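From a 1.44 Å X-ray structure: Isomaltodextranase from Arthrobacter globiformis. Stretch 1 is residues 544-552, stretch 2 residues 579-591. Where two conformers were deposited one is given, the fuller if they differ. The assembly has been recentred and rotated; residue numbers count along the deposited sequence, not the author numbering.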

ATOM      1  N   MET A 544      20.822 -16.448  -9.453  1.00 25.92           N
ATOM      2  CA  MET A 544      20.051 -15.338  -8.869  1.00 25.76           C
ATOM      3  C   MET A 544      20.727 -14.878  -7.605  1.00 27.39           C
ATOM      4  O   MET A 544      21.375 -15.672  -6.915  1.00 28.43           O
ATOM      5  CB  MET A 544      18.616 -15.782  -8.527  1.00 25.29           C
ATOM      6  CG  MET A 544      17.826 -16.233  -9.724  1.00 25.27           C
ATOM      7  SD  MET A 544      17.305 -14.916 -10.840  1.00 25.31           S
ATOM      8  CE  MET A 544      17.481 -15.644 -12.462  1.00 28.79           C
ATOM      9  N   THR A 545      20.564 -13.597  -7.290  1.00 25.28           N
ATOM     10  CA  THR A 545      21.071 -13.045  -6.051  1.00 26.14           C
ATOM     11  C   THR A 545      20.010 -13.172  -4.960  1.00 27.28           C
ATOM     12  O   THR A 545      18.852 -12.786  -5.181  1.00 27.64           O
ATOM     13  CB  THR A 545      21.477 -11.571  -6.248  1.00 27.06           C
ATOM     14  OG1 THR A 545      22.488 -11.485  -7.275  1.00 27.66           O
ATOM     15  CG2 THR A 545      21.975 -10.973  -4.954  1.00 27.17           C
ATOM     16  N   VAL A 546      20.393 -13.726  -3.809  1.00 27.66           N
ATOM     17  CA  VAL A 546      19.475 -13.986  -2.693  1.00 28.13           C
ATOM     18  C   VAL A 546      19.974 -13.283  -1.444  1.00 31.60           C
ATOM     19  O   VAL A 546      21.150 -13.407  -1.077  1.00 31.60           O
ATOM     20  CB  VAL A 546      19.299 -15.491  -2.399  1.00 27.60           C
ATOM     21  CG1 VAL A 546      18.394 -15.714  -1.183  1.00 28.41           C
ATOM     22  CG2 VAL A 546      18.743 -16.219  -3.617  1.00 27.24           C
ATOM     23  N   THR A 547      19.084 -12.521  -0.805  1.00 28.15           N
ATOM     24  CA  THR A 547      19.370 -11.919   0.477  1.00 28.48           C
ATOM     25  C   THR A 547      18.301 -12.264   1.510  1.00 28.70           C
ATOM     26  O   THR A 547      17.168 -12.655   1.167  1.00 28.30           O
ATOM     27  CB  THR A 547      19.477 -10.379   0.409  1.00 28.04           C
ATOM     28  OG1 THR A 547      18.245  -9.795  -0.077  1.00 28.64           O
ATOM     29  CG2 THR A 547      20.612  -9.938  -0.474  1.00 29.30           C
ATOM     30  N   ALA A 548      18.695 -12.146   2.773  1.00 28.70           N
ATOM     31  CA  ALA A 548      17.765 -12.024   3.893  1.00 26.61           C
ATOM     32  C   ALA A 548      18.078 -10.749   4.663  1.00 26.46           C
ATOM     33  O   ALA A 548      19.252 -10.392   4.854  1.00 25.58           O
ATOM     34  CB  ALA A 548      17.835 -13.245   4.799  1.00 26.78           C
ATOM     35  N   GLU A 549      17.019 -10.037   5.091  1.00 22.77           N
ATOM     36  CA  GLU A 549      17.128  -8.760   5.758  1.00 22.33           C
ATOM     37  C   GLU A 549      16.068  -8.638   6.851  1.00 20.50           C
ATOM     38  O   GLU A 549      14.994  -9.292   6.772  1.00 21.81           O
ATOM     39  CB  GLU A 549      16.899  -7.607   4.767  1.00 22.43           C
ATOM     40  CG  GLU A 549      17.984  -7.475   3.708  1.00 22.92           C
ATOM     41  CD  GLU A 549      17.729  -6.370   2.691  1.00 24.91           C
ATOM     42  OE1 GLU A 549      16.619  -5.771   2.701  1.00 23.19           O
ATOM     43  OE2 GLU A 549      18.623  -6.085   1.864  1.00 24.70           O
ATOM     44  N   LYS A 550      16.349  -7.787   7.826  1.00 20.62           N
ATOM     45  CA  LYS A 550      15.339  -7.407   8.803  0.50 19.64           C
ATOM     46  C   LYS A 550      14.399  -6.428   8.117  1.00 19.35           C
ATOM     47  O   LYS A 550      14.676  -5.967   7.004  1.00 18.27           O
ATOM     48  CB  LYS A 550      15.954  -6.737  10.026  0.50 19.29           C
ATOM     49  CG  LYS A 550      17.007  -7.565  10.751  0.50 18.76           C
ATOM     50  CD  LYS A 550      17.565  -6.779  11.917  0.50 18.57           C
ATOM     51  CE  LYS A 550      16.673  -6.849  13.150  0.50 17.89           C
ATOM     52  NZ  LYS A 550      16.680  -8.192  13.798  0.50 17.15           N
ATOM     53  N   ALA A 551      13.295  -6.109   8.780  1.00 19.40           N
ATOM     54  CA  ALA A 551      12.326  -5.142   8.223  1.00 19.65           C
ATOM     55  C   ALA A 551      12.962  -3.784   7.945  1.00 19.36           C
ATOM     56  O   ALA A 551      12.588  -3.116   6.974  1.00 18.03           O
ATOM     57  CB  ALA A 551      11.124  -5.006   9.128  1.00 19.97           C
ATOM     58  N   ASP A 552      13.970  -3.397   8.736  1.00 19.60           N
ATOM     59  CA  ASP A 552      14.678  -2.118   8.526  1.00 20.32           C
ATOM     60  C   ASP A 552      15.765  -2.150   7.435  1.00 20.30           C
ATOM     61  O   ASP A 552      16.508  -1.173   7.272  1.00 21.70           O
ATOM     62  CB  ASP A 552      15.236  -1.565   9.856  1.00 22.00           C
ATOM     63  CG  ASP A 552      16.552  -2.186  10.257  1.00 24.41           C
ATOM     64  OD1 ASP A 552      16.917  -3.244   9.707  1.00 21.49           O
ATOM     65  OD2 ASP A 552      17.210  -1.548  11.135  1.00 26.94           O
ATOM     66  N   THR A 579      21.100 -22.975   1.922  1.00 33.55           N
ATOM     67  CA  THR A 579      21.140 -22.674   3.328  1.00 35.46           C
ATOM     68  C   THR A 579      21.081 -21.169   3.439  1.00 34.60           C
ATOM     69  O   THR A 579      21.829 -20.457   2.773  1.00 35.30           O
ATOM     70  CB  THR A 579      22.461 -23.163   3.960  1.00 37.62           C
ATOM     71  OG1 THR A 579      22.453 -24.585   4.016  1.00 40.88           O
ATOM     72  CG2 THR A 579      22.639 -22.610   5.373  1.00 38.80           C
ATOM     73  N   ILE A 580      20.211 -20.685   4.309  1.00 33.42           N
ATOM     74  CA  ILE A 580      20.046 -19.263   4.492  1.00 32.34           C
ATOM     75  C   ILE A 580      20.051 -18.983   5.989  1.00 31.47           C
ATOM     76  O   ILE A 580      19.442 -19.729   6.759  1.00 34.10           O
ATOM     77  CB  ILE A 580      18.754 -18.789   3.778  1.00 30.90           C
ATOM     78  CG1 ILE A 580      18.709 -17.269   3.689  1.00 30.29           C
ATOM     79  CG2 ILE A 580      17.511 -19.350   4.458  1.00 31.12           C
ATOM     80  CD1 ILE A 580      17.626 -16.764   2.748  1.00 29.46           C
ATOM     81  N   THR A 581      20.780 -17.961   6.409  1.00 32.45           N
ATOM     82  CA  THR A 581      20.778 -17.556   7.803  1.00 34.07           C
ATOM     83  C   THR A 581      19.582 -16.628   8.013  1.00 34.79           C
ATOM     84  O   THR A 581      19.597 -15.511   7.500  1.00 38.04           O
ATOM     85  CB  THR A 581      22.132 -16.934   8.264  1.00 35.94           C
ATOM     86  OG1 THR A 581      22.529 -15.810   7.453  1.00 39.10           O
ATOM     87  CG2 THR A 581      23.232 -17.996   8.175  1.00 35.27           C
ATOM     88  N   LEU A 582      18.557 -17.132   8.721  1.00 32.55           N
ATOM     89  CA  LEU A 582      17.356 -16.344   9.123  1.00 31.55           C
ATOM     90  C   LEU A 582      17.379 -16.081  10.626  1.00 30.73           C
ATOM     91  O   LEU A 582      17.852 -16.915  11.412  1.00 30.16           O
ATOM     92  CB  LEU A 582      16.053 -17.073   8.754  1.00 33.33           C
ATOM     93  CG  LEU A 582      15.886 -17.554   7.324  1.00 33.32           C
ATOM     94  CD1 LEU A 582      14.659 -18.435   7.197  1.00 35.07           C
ATOM     95  CD2 LEU A 582      15.833 -16.386   6.346  1.00 34.12           C
ATOM     96  N   ASP A 583      16.883 -14.916  11.038  1.00 29.27           N
ATOM     97  CA  ASP A 583      16.850 -14.536  12.443  1.00 29.68           C
ATOM     98  C   ASP A 583      15.461 -14.838  12.998  1.00 31.40           C
ATOM     99  O   ASP A 583      14.537 -15.081  12.228  1.00 31.66           O
ATOM    100  CB  ASP A 583      17.244 -13.049  12.640  1.00 27.90           C
ATOM    101  CG  ASP A 583      18.767 -12.801  12.574  1.00 31.48           C
ATOM    102  OD1 ASP A 583      19.531 -13.780  12.563  1.00 30.48           O
ATOM    103  OD2 ASP A 583      19.239 -11.612  12.565  1.00 28.24           O
ATOM    104  N   ALA A 584      15.333 -14.887  14.325  1.00 31.19           N
ATOM    105  CA  ALA A 584      14.046 -15.123  14.967  1.00 32.06           C
ATOM    106  C   ALA A 584      13.096 -14.015  14.528  1.00 29.92           C
ATOM    107  O   ALA A 584      13.474 -12.865  14.521  1.00 28.89           O
ATOM    108  CB  ALA A 584      14.169 -15.085  16.482  1.00 32.77           C
ATOM    109  N   GLY A 585      11.878 -14.384  14.195  1.00 32.05           N
ATOM    110  CA  GLY A 585      10.860 -13.408  13.854  1.00 29.91           C
ATOM    111  C   GLY A 585      10.927 -13.123  12.379  1.00 27.31           C
ATOM    112  O   GLY A 585      11.162 -14.028  11.595  1.00 27.08           O
ATOM    113  N   LEU A 586      10.735 -11.853  12.022  1.00 27.73           N
ATOM    114  CA  LEU A 586      10.436 -11.475  10.648  1.00 25.74           C
ATOM    115  C   LEU A 586      11.699 -11.272   9.826  1.00 24.19           C
ATOM    116  O   LEU A 586      12.545 -10.460  10.181  1.00 24.88           O
ATOM    117  CB  LEU A 586       9.620 -10.174  10.621  1.00 24.30           C
ATOM    118  CG  LEU A 586       9.296  -9.612   9.222  1.00 23.19           C
ATOM    119  CD1 LEU A 586       8.421 -10.539   8.385  1.00 21.64           C
ATOM    120  CD2 LEU A 586       8.634  -8.252   9.391  1.00 22.95           C
ATOM    121  N   ASN A 587      11.760 -11.974   8.702  1.00 23.05           N
ATOM    122  CA  ASN A 587      12.821 -11.786   7.729  1.00 24.64           C
ATOM    123  C   ASN A 587      12.193 -11.538   6.374  1.00 21.92           C
ATOM    124  O   ASN A 587      11.181 -12.165   6.038  1.00 21.66           O
ATOM    125  CB  ASN A 587      13.716 -13.044   7.633  1.00 27.58           C
ATOM    126  CG  ASN A 587      14.420 -13.361   8.935  1.00 30.68           C
ATOM    127  OD1 ASN A 587      15.537 -12.871   9.203  1.00 32.31           O
ATOM    128  ND2 ASN A 587      13.751 -14.140   9.776  1.00 30.22           N
ATOM    129  N   LEU A 588      12.812 -10.667   5.588  1.00 21.60           N
ATOM    130  CA  LEU A 588      12.450 -10.513   4.189  1.00 20.35           C
ATOM    131  C   LEU A 588      13.472 -11.237   3.333  1.00 19.94           C
ATOM    132  O   LEU A 588      14.664 -10.876   3.363  1.00 22.00           O
ATOM    133  CB  LEU A 588      12.376  -9.038   3.796  1.00 19.30           C
ATOM    134  CG  LEU A 588      11.238  -8.200   4.404  1.00 19.56           C
ATOM    135  CD1 LEU A 588       9.884  -8.855   4.157  1.00 19.52           C
ATOM    136  CD2 LEU A 588      11.411  -7.917   5.884  1.00 20.57           C
ATOM    137  N   VAL A 589      13.029 -12.254   2.616  1.00 20.49           N
ATOM    138  CA  VAL A 589      13.906 -13.037   1.748  1.00 21.39           C
ATOM    139  C   VAL A 589      13.588 -12.603   0.337  1.00 22.39           C
ATOM    140  O   VAL A 589      12.466 -12.817  -0.154  1.00 21.74           O
ATOM    141  CB  VAL A 589      13.698 -14.555   1.946  1.00 23.30           C
ATOM    142  CG1 VAL A 589      14.573 -15.349   0.986  1.00 24.30           C
ATOM    143  CG2 VAL A 589      14.017 -14.949   3.383  1.00 23.29           C
ATOM    144  N   THR A 590      14.565 -11.968  -0.300  1.00 20.26           N
ATOM    145  CA  THR A 590      14.445 -11.441  -1.645  1.00 21.11           C
ATOM    146  C   THR A 590      15.387 -12.178  -2.592  1.00 23.41           C
ATOM    147  O   THR A 590      16.585 -12.325  -2.298  1.00 25.69           O
ATOM    148  CB  THR A 590      14.690  -9.924  -1.650  1.00 21.50           C
ATOM    149  OG1 THR A 590      13.635  -9.296  -0.884  1.00 21.41           O
ATOM    150  CG2 THR A 590      14.716  -9.330  -3.045  1.00 20.31           C
ATOM    151  N   ILE A 591      14.829 -12.610  -3.709  1.00 22.28           N
ATOM    152  CA  ILE A 591      15.548 -13.290  -4.796  1.00 22.36           C
ATOM    153  C   ILE A 591      15.335 -12.494  -6.067  1.00 23.47           C
ATOM    154  O   ILE A 591      14.193 -12.196  -6.417  1.00 22.53           O
ATOM    155  CB  ILE A 591      15.109 -14.771  -4.978  1.00 23.98           C
ATOM    156  CG1 ILE A 591      15.808 -15.401  -6.193  1.00 24.51           C
ATOM    157  CG2 ILE A 591      13.588 -14.913  -5.097  1.00 23.62           C
ATOM    158  CD1 ILE A 591      15.722 -16.923  -6.248  1.00 25.13           C
TER
HETATM  159  O   HOH W   1      18.316 -10.758  -3.645  1.00 29.48           O
HETATM  160  O   HOH W   2      16.204  -9.250   1.720  1.00 22.90           O
HETATM  161  O   HOH W   3      14.403  -7.262   0.810  1.00 20.96           O
HETATM  162  O   HOH W   4      12.519  -7.680  10.867  1.00 24.84           O

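What holds the two strands together? The strand through Thr547 runs antiparallel to the strand through Thr590, and two hydrogen-bonded pairs join them. Thr547 N donates to Thr590 O (2.9 Å) and Thr590 N returns the bond to Thr547 O (3.1 Å); Glu549 N reaches Leu588 O (3.0 Å), while Leu588 N meets Glu549 O at 2.8 Å, nearly straight at 172°.

Do these carbonyls accept anything more? Thr590 O also accepts a hydrogen bond from water 1 (water O to Thr590 O, 2.7 Å), which donates to Thr545 O at 2.6 Å and so bridges the strands. Water 2 donates to Leu588 O (2.8 Å) and lies 2.8 Å from Thr547 OG1. Past the last pair, water 4 accepts from Ala551 N (2.7 Å) and donates to Leu586 O (2.9 Å), linking the backbones where direct pairing has stopped.

How is the turn before the second strand satisfied? The Asn587 side chain serves it: Asp583 N donates to Asn587 OD1 (3.1 Å), and Asn587 ND2 donates to Asp583 O (2.7 Å), though the position of Asp583 O is less certain.

What is left without a polar partner? Thr581 O, buried by the contact, has none in the model; it faces the methyl Ala548 CB at 3.9 Å. That same CB packs against Ile580 CD1 (4.1 Å) and Leu582 CD2 (4.0 Å).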